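Side-chain contact in suppressor of fused family protein (Neisseria gonorrhoeae, PDB 3K5J), which is of unknown function but resembles the N-terminal domain of human Suppressor of fused and may act through protein binding: residues I79-L82 / A83-S87. Sequence-based numbering, arbitrary orientation.
Sequences IETL and AMLAS
Thr81 and Leu85, one turn apart, run alongside each other on one face of helix 77-91, and the methyl CG2 of Thr81 meets CD1 of Leu85 at 4.0 Å. In Thr81 a chi1 of -67° sets OG1 beside the backbone N and CG2 opposite it, which sends the methyl up the helix to Leu85 and lets OG1 hydrogen-bond the carbonyl oxygen of Glu77 in the preceding turn. Leu85 bends back over the same carbonyl that its backbone uses: its N bonds to Thr81 O at 2.9 Å, while its CG lies 3.3 Å from that oxygen. Met84, a selenomethionine, runs extended to SE and then bends at chi3 (75°), bringing CE back to 4.4 Å from Thr81 CG2, an approach that stays doubtful because the residue has two conformers. Ala83 N, Met84 N and Ala86 N reach the oxygens of Ile79, Glu80 and Leu82, each the i to i+4 bond of an alpha helix. On the buried side, Leu82 and Leu85 both rest on Leu140 of strand 135-143, and Ala83 and Ala86 face Ile31 of helix 30-34. Glu80 instead sends OE1 to a salt bridge with Arg106. The chemistry implies an amphipathic helix in which one threonine rotamer both pairs the hydroxyl with Glu77 O and lays the methyl against Leu85.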
# COMPACT_ATOMS: atom_id res chain seq x y z
N ILE A 79 1.64 -4.53 8.72
CA ILE A 79 1.69 -3.53 9.75
C ILE A 79 3.15 -3.04 9.91
O ILE A 79 3.42 -1.83 9.95
CB ILE A 79 1.15 -4.06 11.11
CG1 ILE A 79 -0.29 -4.55 10.94
CG2 ILE A 79 1.21 -3.00 12.16
CD1 ILE A 79 -0.82 -5.34 12.15
N GLU A 80 4.07 -4.01 9.92
CA GLU A 80 5.50 -3.74 10.06
C GLU A 80 6.00 -2.92 8.85
O GLU A 80 6.74 -1.92 8.99
CB GLU A 80 6.26 -5.09 10.15
CG GLU A 80 5.90 -5.99 11.35
CD GLU A 80 6.11 -7.50 11.13
OE1 GLU A 80 6.68 -7.94 10.07
OE2 GLU A 80 5.67 -8.27 12.05
N THR A 81 5.59 -3.33 7.66
CA THR A 81 6.00 -2.64 6.42
C THR A 81 5.52 -1.20 6.42
O THR A 81 6.27 -0.28 6.11
CB THR A 81 5.41 -3.38 5.19
OG1 THR A 81 6.05 -4.65 5.10
CG2 THR A 81 5.61 -2.62 3.91
N LEU A 82 4.26 -0.99 6.81
CA LEU A 82 3.72 0.36 6.77
C LEU A 82 4.38 1.28 7.80
O LEU A 82 4.57 2.47 7.51
CB LEU A 82 2.20 0.35 6.89
CG LEU A 82 1.46 -0.19 5.66
CD1 LEU A 82 -0.03 -0.44 5.94
CD2 LEU A 82 1.60 0.74 4.46
N ALA A 83 4.76 0.76 8.98
CA ALA A 83 5.53 1.57 9.94
C ALA A 83 6.89 1.99 9.36
O ALA A 83 7.32 3.14 9.49
CB ALA A 83 5.70 0.86 11.28
N MSE A 84 7.54 1.08 8.68
CA MSE A 84 8.82 1.36 8.01
C MSE A 84 8.61 2.45 6.97
O MSE A 84 9.41 3.39 6.86
CB MSE A 84 9.36 0.08 7.39
CG MSE A 84 10.58 0.30 6.50
SE MSE A 84 11.10 -1.25 5.50
CE MSE A 84 9.72 -1.22 4.20
N LEU A 85 7.53 2.33 6.18
CA LEU A 85 7.25 3.31 5.12
C LEU A 85 6.86 4.69 5.67
O LEU A 85 7.17 5.70 5.06
CB LEU A 85 6.21 2.80 4.06
CG LEU A 85 6.66 1.52 3.34
CD1 LEU A 85 5.59 1.07 2.31
CD2 LEU A 85 8.02 1.67 2.68
N ALA A 86 6.20 4.73 6.80
CA ALA A 86 5.88 5.98 7.47
C ALA A 86 7.20 6.71 7.78
O ALA A 86 7.33 7.90 7.51
CB ALA A 86 5.12 5.71 8.77
N SER A 87 8.16 6.01 8.38
CA SER A 87 9.48 6.61 8.66
C SER A 87 10.15 7.09 7.38
O SER A 87 10.65 8.22 7.31
CB SER A 87 10.38 5.57 9.35
OG SER A 87 11.72 6.04 9.39